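Local coordinates for ADP compounds hydrolase NudE (Escherichia coli, PDB 1VHZ), which hydrolyses ADP-ribose, NADH, Ap3A and Ap2A as a homodimeric, magnesium-dependent Nudix hydrolase, at residues 25-30 / 44-49; 58-63 / 152-157; 75-80 / 161-166; 104-109 / 132-137. All blocks are in the same frame, centred on the assembly; numbering follows the deposited sequence.

Contact 1 of 4, residues 25-30 / 44-49; sequences TVESVD and MRPTNR
Glu27 and Arg45 meet at the end of the pairing between strands 25-32 and 38-44 of the N-terminal three-stranded sheet, where the chain runs on toward strand 51-58. Their side chains cross obliquely, the carboxylate and guanidinium planes 71° apart. OE2 of Glu27 lies 3.4 Å from Arg45 CG and 3.5 Å from Arg45 NE, but stands well off the guanidinium plane, so the attraction is electrostatic and not a directed hydrogen bond. OE1 of Glu27 lies 3.1 Å from Pro46 CD and has its main partner in Arg43, a second salt bridge. Thr25 runs alongside Arg45, pointing the same way; its OG1, 3.7 Å from Arg45 CB, is buried here without a polar partner in the model. Arg45 N donates to Thr25 O at 2.7 Å in a nearly straight bond. Met44, bent at chi2 and chi3, brings CE to 3.5 Å from Val26 CB on the sheet face that also carries substrate-binding Glu42; Phe24 of the second subunit packs on Met44. An alanine in place of Glu27 would probably leave Arg43 and Arg45 without their shared counter-ion. The carboxylate probably offsets two arginines, while directional bonding across the segments comes from the backbone.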
loop_
_atom_site.group_PDB
_atom_site.type_symbol
_atom_site.label_atom_id
_atom_site.label_comp_id
_atom_site.label_asym_id
_atom_site.label_seq_id
_atom_site.Cartn_x
_atom_site.Cartn_y
_atom_site.Cartn_z
ATOM N N THR A 25 4.339 -9.058 15.899
ATOM C CA THR A 25 5.528 -9.787 16.314
ATOM C C THR A 25 6.678 -9.365 15.405
ATOM O O THR A 25 6.699 -9.636 14.208
ATOM C CB THR A 25 5.389 -11.279 16.536
ATOM O OG1 THR A 25 6.606 -11.966 16.166
ATOM C CG2 THR A 25 4.210 -11.909 15.856
ATOM N N VAL A 26 7.566 -8.546 15.971
ATOM C CA VAL A 26 8.707 -8.026 15.236
ATOM C C VAL A 26 9.959 -8.867 15.422
ATOM O O VAL A 26 10.367 -9.279 16.499
ATOM C CB VAL A 26 8.952 -6.538 15.485
ATOM C CG1 VAL A 26 8.509 -6.122 16.874
ATOM C CG2 VAL A 26 10.403 -6.124 15.242
ATOM N N GLU A 27 10.562 -9.182 14.270
ATOM C CA GLU A 27 11.756 -9.974 14.163
ATOM C C GLU A 27 12.979 -9.174 13.713
ATOM O O GLU A 27 12.872 -8.239 12.927
ATOM C CB GLU A 27 11.567 -11.061 13.073
ATOM C CG GLU A 27 10.596 -12.139 13.501
ATOM C CD GLU A 27 10.388 -13.173 12.428
ATOM O OE1 GLU A 27 10.638 -12.851 11.251
ATOM O OE2 GLU A 27 10.001 -14.306 12.763
ATOM N N SER A 28 14.119 -9.585 14.235
ATOM C CA SER A 28 15.403 -8.985 13.862
ATOM C C SER A 28 16.039 -10.026 12.921
ATOM O O SER A 28 16.016 -11.212 13.266
ATOM C CB SER A 28 16.304 -8.753 15.058
ATOM O OG SER A 28 17.171 -7.654 14.842
ATOM N N VAL A 29 16.459 -9.622 11.744
ATOM C CA VAL A 29 17.032 -10.555 10.783
ATOM C C VAL A 29 18.481 -10.201 10.448
ATOM O O VAL A 29 18.720 -9.108 9.945
ATOM C CB VAL A 29 16.240 -10.555 9.453
ATOM C CG1 VAL A 29 16.797 -11.580 8.476
ATOM C CG2 VAL A 29 14.759 -10.837 9.675
ATOM N N ASP A 30 19.411 -11.109 10.736
ATOM C CA ASP A 30 20.806 -10.866 10.386
ATOM C C ASP A 30 20.993 -11.330 8.934
ATOM O O ASP A 30 20.629 -12.452 8.591
ATOM C CB ASP A 30 21.783 -11.614 11.282
ATOM C CG ASP A 30 22.004 -10.878 12.590
ATOM O OD1 ASP A 30 22.986 -10.122 12.666
ATOM O OD2 ASP A 30 21.188 -11.047 13.512
ATOM N N MET A 44 8.170 -7.542 10.282
ATOM C CA MET A 44 7.052 -8.184 10.975
ATOM C C MET A 44 7.129 -9.675 10.652
ATOM O O MET A 44 7.530 -10.031 9.537
ATOM C CB MET A 44 5.723 -7.562 10.580
ATOM C CG MET A 44 4.973 -7.075 11.832
ATOM S SD MET A 44 5.765 -5.630 12.532
ATOM C CE MET A 44 5.711 -5.976 14.274
ATOM N N ARG A 45 6.886 -10.527 11.632
ATOM C CA ARG A 45 6.950 -11.960 11.403
ATOM C C ARG A 45 6.163 -12.335 10.144
ATOM O O ARG A 45 5.008 -11.976 9.992
ATOM C CB ARG A 45 6.417 -12.741 12.604
ATOM C CG ARG A 45 6.610 -14.243 12.487
ATOM C CD ARG A 45 6.550 -14.922 13.852
ATOM N NE ARG A 45 7.252 -16.202 13.839
ATOM C CZ ARG A 45 6.877 -17.285 13.169
ATOM N NH1 ARG A 45 5.776 -17.277 12.425
ATOM N NH2 ARG A 45 7.603 -18.399 13.232
ATOM N N PRO A 46 6.812 -13.065 9.247
ATOM C CA PRO A 46 6.210 -13.521 8.025
ATOM C C PRO A 46 5.022 -14.435 8.296
ATOM O O PRO A 46 5.053 -15.329 9.136
ATOM C CB PRO A 46 7.303 -14.286 7.287
ATOM C CG PRO A 46 8.569 -13.955 7.976
ATOM C CD PRO A 46 8.220 -13.536 9.378
ATOM N N THR A 47 3.958 -14.190 7.544
ATOM C CA THR A 47 2.750 -14.992 7.669
ATOM C C THR A 47 2.227 -15.333 6.278
ATOM O O THR A 47 2.568 -14.663 5.302
ATOM C CB THR A 47 1.666 -14.229 8.454
ATOM O OG1 THR A 47 0.456 -14.991 8.467
ATOM C CG2 THR A 47 1.405 -12.876 7.809
ATOM N N ASN A 48 1.422 -16.381 6.198
ATOM C CA ASN A 48 0.841 -16.761 4.909
ATOM C C ASN A 48 -0.642 -16.402 4.922
ATOM O O ASN A 48 -1.369 -16.728 3.992
ATOM C CB ASN A 48 1.118 -18.226 4.595
ATOM C CG ASN A 48 2.563 -18.409 4.137
ATOM O OD1 ASN A 48 2.895 -18.027 3.013
ATOM N ND2 ASN A 48 3.424 -18.949 4.988
ATOM N N ARG A 49 -1.078 -15.746 6.004
ATOM C CA ARG A 49 -2.477 -15.325 6.117
ATOM C C ARG A 49 -2.704 -14.156 5.150
ATOM O O ARG A 49 -1.993 -13.150 5.203
ATOM C CB ARG A 49 -2.833 -14.935 7.546
ATOM C CG ARG A 49 -4.304 -14.670 7.793
ATOM C CD ARG A 49 -5.083 -15.899 8.199
ATOM N NE ARG A 49 -6.445 -15.660 8.594
ATOM C CZ ARG A 49 -6.930 -15.146 9.710
ATOM N NH1 ARG A 49 -8.248 -15.003 9.897
ATOM N NH2 ARG A 49 -6.126 -14.759 10.686
#

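Contact 2 of 4, residues 58-63 / 152-157; sequences VDDHLI and WPLAHM
Leu62 and Trp152 form an antiparallel hydrogen-bonded pair between strands 61-69 and 149-153 of the mixed Nudix sheet, just after the type I' turn Val58-His61 of a beta hairpin. Leu62 N reaches Trp152 O at 2.6 Å, and Trp152 N returns a bond to Leu62 O. The Leu62 side chain starts beside the same carbonyl, with CB 3.4 Å from Trp152 O and 4.1 Å from Trp152 CB. At CG the methyls part: CD1 makes a very short contact of 3.3 Å with Leu154 CD2, its exact length doubtful, and CD2 meets Met157 CG at 3.9 Å. Leu154 and Met157 cross the leucine at about a right angle and also pack on helix 169-184, so Leu62 lies where the sheet meets that helix. On the other face Pro153 places its CA over the His61 ring, 4.0 Å from the centroid and 25° off the normal, a CH-pi contact. His61 ND1 donates to Asp59 O within the ring plane, fixing the imidazole's rotation. Leu154 CG, anti to the carbonyl carbon (chi1 -74°), sits near Asp60 O, which accepts from Leu154 N at 3.0 Å. A water donates to Asp60 O and accepts from Ala155 N at 3.0 Å.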
loop_
_atom_site.group_PDB
_atom_site.type_symbol
_atom_site.label_atom_id
_atom_site.label_comp_id
_atom_site.label_asym_id
_atom_site.label_seq_id
_atom_site.Cartn_x
_atom_site.Cartn_y
_atom_site.Cartn_z
ATOM N N VAL A 58 -23.432 -2.359 -7.860
ATOM C CA VAL A 58 -24.866 -2.598 -7.966
ATOM C C VAL A 58 -25.523 -1.381 -8.623
ATOM O O VAL A 58 -25.150 -0.247 -8.341
ATOM C CB VAL A 58 -25.550 -2.957 -6.653
ATOM C CG1 VAL A 58 -25.118 -2.055 -5.517
ATOM C CG2 VAL A 58 -27.089 -2.897 -6.775
ATOM N N ASP A 59 -26.375 -1.600 -9.624
ATOM C CA ASP A 59 -27.058 -0.515 -10.320
ATOM C C ASP A 59 -26.122 0.630 -10.684
ATOM O O ASP A 59 -26.321 1.800 -10.320
ATOM C CB ASP A 59 -28.216 0.026 -9.464
ATOM C CG ASP A 59 -29.274 -1.017 -9.161
ATOM O OD1 ASP A 59 -29.583 -1.847 -10.045
ATOM O OD2 ASP A 59 -29.815 -1.009 -8.028
ATOM N N ASP A 60 -25.045 0.325 -11.386
ATOM C CA ASP A 60 -24.063 1.284 -11.824
ATOM C C ASP A 60 -23.413 2.133 -10.754
ATOM O O ASP A 60 -22.943 3.247 -11.014
ATOM C CB ASP A 60 -24.687 2.175 -12.928
ATOM C CG ASP A 60 -24.595 1.388 -14.240
ATOM O OD1 ASP A 60 -25.552 0.636 -14.510
ATOM O OD2 ASP A 60 -23.556 1.511 -14.921
ATOM N N HIS A 61 -23.353 1.648 -9.521
ATOM C CA HIS A 61 -22.720 2.346 -8.436
ATOM C C HIS A 61 -21.757 1.378 -7.714
ATOM O O HIS A 61 -21.918 0.170 -7.708
ATOM C CB HIS A 61 -23.695 2.886 -7.375
ATOM C CG HIS A 61 -24.488 4.085 -7.813
ATOM N ND1 HIS A 61 -25.439 4.023 -8.815
ATOM C CD2 HIS A 61 -24.477 5.376 -7.392
ATOM C CE1 HIS A 61 -25.959 5.223 -9.002
ATOM N NE2 HIS A 61 -25.407 6.057 -8.136
ATOM N N LEU A 62 -20.713 1.970 -7.175
ATOM C CA LEU A 62 -19.765 1.255 -6.332
ATOM C C LEU A 62 -20.404 1.305 -4.924
ATOM O O LEU A 62 -21.157 2.263 -4.683
ATOM C CB LEU A 62 -18.477 2.060 -6.235
ATOM C CG LEU A 62 -17.220 1.651 -6.953
ATOM C CD1 LEU A 62 -17.444 0.688 -8.090
ATOM C CD2 LEU A 62 -16.448 2.881 -7.416
ATOM N N ILE A 63 -20.158 0.345 -4.083
ATOM C CA ILE A 63 -20.652 0.388 -2.715
ATOM C C ILE A 63 -19.393 0.586 -1.832
ATOM O O ILE A 63 -18.570 -0.326 -1.795
ATOM C CB ILE A 63 -21.360 -0.860 -2.181
ATOM C CG1 ILE A 63 -22.570 -1.267 -3.017
ATOM C CG2 ILE A 63 -21.789 -0.585 -0.734
ATOM C CD1 ILE A 63 -23.618 -0.187 -3.171
ATOM N N TRP A 152 -21.541 5.163 -4.881
ATOM C CA TRP A 152 -20.751 6.048 -5.724
ATOM C C TRP A 152 -20.856 5.625 -7.183
ATOM O O TRP A 152 -20.504 4.496 -7.523
ATOM C CB TRP A 152 -19.283 5.982 -5.266
ATOM C CG TRP A 152 -18.496 7.180 -5.705
ATOM C CD1 TRP A 152 -18.005 7.446 -6.958
ATOM C CD2 TRP A 152 -18.093 8.267 -4.863
ATOM N NE1 TRP A 152 -17.325 8.642 -6.952
ATOM C CE2 TRP A 152 -17.361 9.160 -5.669
ATOM C CE3 TRP A 152 -18.277 8.559 -3.506
ATOM C CZ2 TRP A 152 -16.826 10.345 -5.156
ATOM C CZ3 TRP A 152 -17.748 9.737 -2.985
ATOM C CH2 TRP A 152 -17.032 10.616 -3.835
ATOM N N PRO A 153 -21.338 6.529 -8.025
ATOM C CA PRO A 153 -21.549 6.228 -9.419
ATOM C C PRO A 153 -20.272 5.873 -10.153
ATOM O O PRO A 153 -19.279 6.590 -10.064
ATOM C CB PRO A 153 -22.206 7.462 -10.000
ATOM C CG PRO A 153 -22.331 8.462 -8.927
ATOM C CD PRO A 153 -21.777 7.891 -7.656
ATOM N N LEU A 154 -20.343 4.814 -10.960
ATOM C CA LEU A 154 -19.208 4.365 -11.752
ATOM C C LEU A 154 -18.736 5.456 -12.702
ATOM O O LEU A 154 -17.537 5.653 -12.911
ATOM C CB LEU A 154 -19.611 3.156 -12.632
ATOM C CG LEU A 154 -19.800 1.819 -11.919
ATOM C CD1 LEU A 154 -20.077 0.712 -12.940
ATOM C CD2 LEU A 154 -18.584 1.474 -11.082
ATOM N N ALA A 155 -19.704 6.159 -13.284
ATOM C CA ALA A 155 -19.457 7.237 -14.221
ATOM C C ALA A 155 -18.606 8.344 -13.619
ATOM O O ALA A 155 -17.951 9.074 -14.369
ATOM C CB ALA A 155 -20.787 7.794 -14.764
ATOM N N HIS A 156 -18.545 8.474 -12.302
ATOM C CA HIS A 156 -17.725 9.473 -11.633
ATOM C C HIS A 156 -16.779 8.831 -10.628
ATOM O O HIS A 156 -16.281 9.481 -9.697
ATOM C CB HIS A 156 -18.625 10.509 -10.908
ATOM C CG HIS A 156 -19.453 11.248 -11.931
ATOM N ND1 HIS A 156 -18.882 12.182 -12.772
ATOM C CD2 HIS A 156 -20.750 11.123 -12.299
ATOM C CE1 HIS A 156 -19.812 12.632 -13.595
ATOM N NE2 HIS A 156 -20.953 12.015 -13.328
ATOM N N MET A 157 -16.440 7.571 -10.845
ATOM C CA MET A 157 -15.557 6.789 -10.005
ATOM C C MET A 157 -14.248 7.527 -9.646
ATOM O O MET A 157 -13.753 7.377 -8.544
ATOM C CB MET A 157 -15.011 5.574 -10.743
ATOM C CG MET A 157 -15.703 4.308 -10.980
ATOM S SD MET A 157 -14.768 3.361 -12.229
ATOM C CE MET A 157 -13.836 2.304 -11.104
HETATM O O HOH W 1 -22.578 5.428 -13.087
#

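Contact 3 of 4, residues 75-80 / 161-166; sequences YELGFS and LEDPDF
Phe79 and Phe166 form the tightly packed end of this contact, an offset edge-to-face pair with centroids 5.8 Å apart and planes at 83°. The edge of Phe166 is directed at the face of Phe79, and Phe166 CE2 comes within 3.9 Å of Phe79 CE1. Farther back on the ring, Phe166 CD2 lies 3.4 Å from Leu77 O. Leu77 CD2 meets Asp163 OD1 at 3.4 Å, the two side chains at about a right angle. Leu77 N donates to Asp165 O at 2.9 Å from above the carbonyl plane, tying the end of strand 74-78 to the loop before helix 169-184. The other side is water-lined. Asp165 O is gripped a second time by a water that also donates to Glu76 OE2. Another water bridges Tyr75 O and Asp165 OD2, and a further one lies near Tyr75 O and Asp165 OD1. Asp163 OD2 accepts from Asp165 N in an Asx turn. The chemistry is therefore divided: the aromatic pair lies in apolar surroundings nearer the probable metal ligand Glu101, whereas the Asp165 carboxylate meets the strand through water.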
loop_
_atom_site.group_PDB
_atom_site.type_symbol
_atom_site.label_atom_id
_atom_site.label_comp_id
_atom_site.label_asym_id
_atom_site.label_seq_id
_atom_site.Cartn_x
_atom_site.Cartn_y
_atom_site.Cartn_z
ATOM N N TYR A 75 -12.058 8.518 10.048
ATOM C CA TYR A 75 -12.872 7.571 9.320
ATOM C C TYR A 75 -12.371 7.489 7.889
ATOM O O TYR A 75 -12.189 8.525 7.249
ATOM C CB TYR A 75 -14.351 7.967 9.357
ATOM C CG TYR A 75 -14.998 7.516 10.650
ATOM C CD1 TYR A 75 -15.095 8.363 11.744
ATOM C CD2 TYR A 75 -15.473 6.207 10.766
ATOM C CE1 TYR A 75 -15.686 7.928 12.914
ATOM C CE2 TYR A 75 -16.044 5.770 11.934
ATOM C CZ TYR A 75 -16.142 6.630 13.013
ATOM O OH TYR A 75 -16.715 6.185 14.188
ATOM N N GLU A 76 -12.083 6.264 7.419
ATOM C CA GLU A 76 -11.656 6.220 6.012
ATOM C C GLU A 76 -12.889 5.931 5.159
ATOM O O GLU A 76 -13.945 5.613 5.713
ATOM C CB GLU A 76 -10.469 5.357 5.779
ATOM C CG GLU A 76 -10.434 3.908 5.948
ATOM C CD GLU A 76 -9.126 3.192 5.671
ATOM O OE1 GLU A 76 -8.721 2.400 6.556
ATOM O OE2 GLU A 76 -8.515 3.332 4.589
ATOM N N LEU A 77 -12.834 6.280 3.892
ATOM C CA LEU A 77 -13.886 6.029 2.927
ATOM C C LEU A 77 -13.240 5.028 1.941
ATOM O O LEU A 77 -12.131 5.332 1.458
ATOM C CB LEU A 77 -14.301 7.258 2.136
ATOM C CG LEU A 77 -15.226 6.993 0.933
ATOM C CD1 LEU A 77 -16.551 6.392 1.388
ATOM C CD2 LEU A 77 -15.481 8.272 0.138
ATOM N N GLY A 78 -13.825 3.862 1.745
ATOM C CA GLY A 78 -13.169 2.928 0.831
ATOM C C GLY A 78 -13.890 1.605 0.679
ATOM O O GLY A 78 -15.071 1.475 0.963
ATOM N N PHE A 79 -13.144 0.630 0.183
ATOM C CA PHE A 79 -13.662 -0.697 -0.068
ATOM C C PHE A 79 -13.531 -1.595 1.157
ATOM O O PHE A 79 -12.605 -1.482 1.954
ATOM C CB PHE A 79 -12.951 -1.325 -1.273
ATOM C CG PHE A 79 -13.038 -0.456 -2.504
ATOM C CD1 PHE A 79 -11.900 0.091 -3.068
ATOM C CD2 PHE A 79 -14.275 -0.171 -3.075
ATOM C CE1 PHE A 79 -11.987 0.888 -4.203
ATOM C CE2 PHE A 79 -14.367 0.626 -4.199
ATOM C CZ PHE A 79 -13.222 1.157 -4.773
ATOM N N SER A 80 -14.515 -2.452 1.296
ATOM C CA SER A 80 -14.579 -3.431 2.391
ATOM C C SER A 80 -13.385 -4.351 2.300
ATOM O O SER A 80 -12.937 -4.764 1.218
ATOM C CB SER A 80 -15.963 -4.104 2.267
ATOM O OG SER A 80 -15.892 -5.455 2.657
ATOM N N LEU A 161 -10.603 10.171 -5.948
ATOM C CA LEU A 161 -9.242 10.642 -5.804
ATOM C C LEU A 161 -9.151 12.064 -5.273
ATOM O O LEU A 161 -8.036 12.563 -5.048
ATOM C CB LEU A 161 -8.548 10.587 -7.183
ATOM C CG LEU A 161 -7.746 9.352 -7.555
ATOM C CD1 LEU A 161 -8.016 8.148 -6.684
ATOM C CD2 LEU A 161 -7.896 9.013 -9.037
ATOM N N GLU A 162 -10.279 12.766 -5.150
ATOM C CA GLU A 162 -10.296 14.114 -4.599
ATOM C C GLU A 162 -10.657 14.052 -3.117
ATOM O O GLU A 162 -10.723 15.067 -2.420
ATOM C CB GLU A 162 -11.249 15.034 -5.354
ATOM C CG GLU A 162 -10.780 15.350 -6.777
ATOM C CD GLU A 162 -9.441 16.066 -6.785
ATOM O OE1 GLU A 162 -8.741 16.018 -7.810
ATOM O OE2 GLU A 162 -9.059 16.688 -5.762
ATOM N N ASP A 163 -10.926 12.839 -2.620
ATOM C CA ASP A 163 -11.242 12.697 -1.191
ATOM C C ASP A 163 -10.060 12.097 -0.450
ATOM O O ASP A 163 -9.762 10.905 -0.583
ATOM C CB ASP A 163 -12.473 11.805 -0.990
ATOM C CG ASP A 163 -12.968 11.807 0.433
ATOM O OD1 ASP A 163 -14.117 11.357 0.644
ATOM O OD2 ASP A 163 -12.244 12.256 1.356
ATOM N N PRO A 164 -9.389 12.873 0.390
ATOM C CA PRO A 164 -8.266 12.397 1.176
ATOM C C PRO A 164 -8.591 11.186 2.027
ATOM O O PRO A 164 -7.689 10.377 2.309
ATOM C CB PRO A 164 -7.862 13.605 2.032
ATOM C CG PRO A 164 -8.350 14.768 1.224
ATOM C CD PRO A 164 -9.673 14.315 0.643
ATOM N N ASP A 165 -9.836 10.985 2.464
ATOM C CA ASP A 165 -10.244 9.843 3.262
ATOM C C ASP A 165 -10.191 8.522 2.493
ATOM O O ASP A 165 -10.290 7.438 3.089
ATOM C CB ASP A 165 -11.701 10.007 3.749
ATOM C CG ASP A 165 -11.846 11.138 4.759
ATOM O OD1 ASP A 165 -12.963 11.682 4.874
ATOM O OD2 ASP A 165 -10.845 11.463 5.426
ATOM N N PHE A 166 -10.225 8.600 1.177
ATOM C CA PHE A 166 -10.154 7.477 0.293
ATOM C C PHE A 166 -8.733 7.225 -0.209
ATOM O O PHE A 166 -8.418 6.091 -0.545
ATOM C CB PHE A 166 -11.046 7.735 -0.956
ATOM C CG PHE A 166 -10.924 6.659 -2.008
ATOM C CD1 PHE A 166 -10.033 6.786 -3.054
ATOM C CD2 PHE A 166 -11.713 5.513 -1.943
ATOM C CE1 PHE A 166 -9.924 5.812 -4.035
ATOM C CE2 PHE A 166 -11.610 4.534 -2.916
ATOM C CZ PHE A 166 -10.705 4.680 -3.966
HETATM O O HOH W 2 -9.397 9.262 7.083
HETATM O O HOH W 3 -14.047 10.896 7.261
HETATM O O HOH W 4 -8.319 5.512 3.103
#

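Contact 4 of 4, residues 104-109 / 132-137; sequences FGANDL and QDLYPE
Asn107 and Asp133 are joined twice at the corner of the two strands. Asn107 N donates to Asp133 O at 2.8 Å, and Asn107 ND2 gives a bond of 3.1 Å to Asp133 OD2; OD2 lies close to the Asn107 amide plane, whereas ND2 approaches from above the carboxylate plane. On one side Gly105 and Tyr135 exchange backbone bonds, Gly105 N to Tyr135 O at 2.8 Å; on the other, Asp108 and Gln132 do the same. These pairs belong to the antiparallel hairpin of strands 104-116 and 125-136, which follows Nudix-box helix 90-102 and contributes to the mixed sheet of the domain. In Tyr135, chi1 of 57° sets CG between the backbone N and the carbonyl carbon. The ring lies over Gly105, whose CA is 3.9 Å from the ring centroid and 23° off the normal. Tyr135 CE2 also meets Asn107 OD1 at 3.3 Å, and the ring touches Asn95 and Lys99 of the helix. An alanine at Tyr135 would probably uncover Gly105 and take away the aromatic surface beside the Asn107 amide. On the other face Leu134 divides its methyls: CD1 sits over the Phe104 ring, 4.2 Å from its centroid, while CD2 touches Ala106 CB at 3.5 Å.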
loop_
_atom_site.group_PDB
_atom_site.type_symbol
_atom_site.label_atom_id
_atom_site.label_comp_id
_atom_site.label_asym_id
_atom_site.label_seq_id
_atom_site.Cartn_x
_atom_site.Cartn_y
_atom_site.Cartn_z
ATOM N N PHE A 104 -24.899 -8.157 2.088
ATOM C CA PHE A 104 -25.206 -8.752 0.801
ATOM C C PHE A 104 -24.179 -9.878 0.515
ATOM O O PHE A 104 -23.067 -9.842 0.998
ATOM C CB PHE A 104 -25.060 -7.805 -0.369
ATOM C CG PHE A 104 -25.999 -6.672 -0.574
ATOM C CD1 PHE A 104 -27.290 -6.869 -1.035
ATOM C CD2 PHE A 104 -25.570 -5.360 -0.366
ATOM C CE1 PHE A 104 -28.148 -5.813 -1.259
ATOM C CE2 PHE A 104 -26.424 -4.293 -0.590
ATOM C CZ PHE A 104 -27.714 -4.518 -1.033
ATOM N N GLY A 105 -24.624 -10.819 -0.293
ATOM C CA GLY A 105 -23.753 -11.892 -0.794
ATOM C C GLY A 105 -23.651 -11.537 -2.288
ATOM O O GLY A 105 -24.391 -10.621 -2.700
ATOM N N ALA A 106 -22.835 -12.197 -3.078
ATOM C CA ALA A 106 -22.784 -11.845 -4.506
ATOM C C ALA A 106 -22.795 -13.116 -5.339
ATOM O O ALA A 106 -22.079 -14.046 -4.963
ATOM C CB ALA A 106 -21.524 -11.035 -4.811
ATOM N N ASN A 107 -23.552 -13.170 -6.431
ATOM C CA ASN A 107 -23.527 -14.389 -7.253
ATOM C C ASN A 107 -22.379 -14.328 -8.249
ATOM O O ASN A 107 -22.030 -15.341 -8.838
ATOM C CB ASN A 107 -24.832 -14.580 -8.032
ATOM C CG ASN A 107 -26.000 -14.871 -7.091
ATOM O OD1 ASN A 107 -25.878 -15.688 -6.184
ATOM N ND2 ASN A 107 -27.107 -14.174 -7.283
ATOM N N ASP A 108 -21.790 -13.140 -8.436
ATOM C CA ASP A 108 -20.714 -13.021 -9.421
ATOM C C ASP A 108 -19.489 -12.352 -8.828
ATOM O O ASP A 108 -19.364 -11.128 -8.742
ATOM C CB ASP A 108 -21.279 -12.305 -10.646
ATOM C CG ASP A 108 -20.305 -12.165 -11.787
ATOM O OD1 ASP A 108 -20.575 -11.420 -12.756
ATOM O OD2 ASP A 108 -19.228 -12.786 -11.754
ATOM N N LEU A 109 -18.504 -13.172 -8.459
ATOM C CA LEU A 109 -17.269 -12.694 -7.855
ATOM C C LEU A 109 -16.083 -12.903 -8.773
ATOM O O LEU A 109 -15.903 -13.982 -9.336
ATOM C CB LEU A 109 -17.052 -13.375 -6.503
ATOM C CG LEU A 109 -18.071 -13.017 -5.415
ATOM C CD1 LEU A 109 -18.118 -14.066 -4.316
ATOM C CD2 LEU A 109 -17.761 -11.645 -4.830
ATOM N N GLN A 132 -20.588 -8.615 -8.031
ATOM C CA GLN A 132 -21.773 -8.179 -8.754
ATOM C C GLN A 132 -22.899 -9.197 -8.531
ATOM O O GLN A 132 -22.644 -10.329 -8.116
ATOM C CB GLN A 132 -21.554 -8.039 -10.253
ATOM C CG GLN A 132 -20.295 -7.313 -10.654
ATOM C CD GLN A 132 -20.069 -7.295 -12.149
ATOM O OE1 GLN A 132 -20.584 -6.412 -12.831
ATOM N NE2 GLN A 132 -19.320 -8.262 -12.651
ATOM N N ASP A 133 -24.097 -8.816 -8.944
ATOM C CA ASP A 133 -25.290 -9.635 -8.812
ATOM C C ASP A 133 -25.476 -10.003 -7.343
ATOM O O ASP A 133 -25.396 -11.156 -6.920
ATOM C CB ASP A 133 -25.244 -10.855 -9.719
ATOM C CG ASP A 133 -26.585 -11.599 -9.684
ATOM O OD1 ASP A 133 -27.600 -10.962 -9.321
ATOM O OD2 ASP A 133 -26.606 -12.801 -9.977
ATOM N N LEU A 134 -25.691 -8.961 -6.544
ATOM C CA LEU A 134 -25.849 -9.081 -5.109
ATOM C C LEU A 134 -27.260 -9.472 -4.675
ATOM O O LEU A 134 -28.229 -9.175 -5.351
ATOM C CB LEU A 134 -25.521 -7.746 -4.426
ATOM C CG LEU A 134 -24.297 -6.974 -4.876
ATOM C CD1 LEU A 134 -24.002 -5.825 -3.904
ATOM C CD2 LEU A 134 -23.065 -7.859 -5.000
ATOM N N TYR A 135 -27.339 -10.062 -3.493
ATOM C CA TYR A 135 -28.602 -10.481 -2.898
ATOM C C TYR A 135 -28.448 -10.279 -1.383
ATOM O O TYR A 135 -27.326 -10.406 -0.884
ATOM C CB TYR A 135 -28.940 -11.939 -3.212
ATOM C CG TYR A 135 -27.860 -12.902 -2.780
ATOM C CD1 TYR A 135 -27.797 -13.402 -1.495
ATOM C CD2 TYR A 135 -26.852 -13.265 -3.673
ATOM C CE1 TYR A 135 -26.778 -14.268 -1.104
ATOM C CE2 TYR A 135 -25.840 -14.131 -3.301
ATOM C CZ TYR A 135 -25.812 -14.627 -2.015
ATOM O OH TYR A 135 -24.791 -15.486 -1.646
ATOM N N PRO A 136 -29.524 -9.903 -0.716
ATOM C CA PRO A 136 -29.519 -9.681 0.712
ATOM C C PRO A 136 -29.218 -10.936 1.508
ATOM O O PRO A 136 -29.805 -11.999 1.303
ATOM C CB PRO A 136 -30.924 -9.182 1.045
ATOM C CG PRO A 136 -31.611 -8.942 -0.249
ATOM C CD PRO A 136 -30.868 -9.713 -1.309
ATOM N N GLU A 137 -28.280 -10.842 2.431
ATOM C CA GLU A 137 -27.886 -11.937 3.303
ATOM C C GLU A 137 -26.847 -11.361 4.280
ATOM O O GLU A 137 -25.805 -10.864 3.866
ATOM C CB GLU A 137 -27.323 -13.179 2.655
ATOM C CG GLU A 137 -26.932 -14.233 3.682
ATOM C CD GLU A 137 -26.390 -15.519 3.115
ATOM O OE1 GLU A 137 -25.747 -16.291 3.870
ATOM O OE2 GLU A 137 -26.587 -15.819 1.922
#

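Contacts 2, 3 and 4 all reach the mixed sheet of the Nudix domain. Contact 2 touches both others: Leu62 CG lies 4.1 Å from Phe79 CE2 in contact 3, and Val58 CG1 is 4.2 Å from Leu134 CD1 in contact 4. Contacts 3 and 4 do not touch, their nearest atoms being about 9 Å apart, yet each has a side chain within about 9 Å of that of Glu101, a probable metal ligand. Contact 1 stands apart in the N-terminal sheet, its centre 29 Å from that of contact 3, but the side chain of Val26 is about 9 Å from the bound ADP-ribose. Contacts 1 and 3 both touch the second subunit.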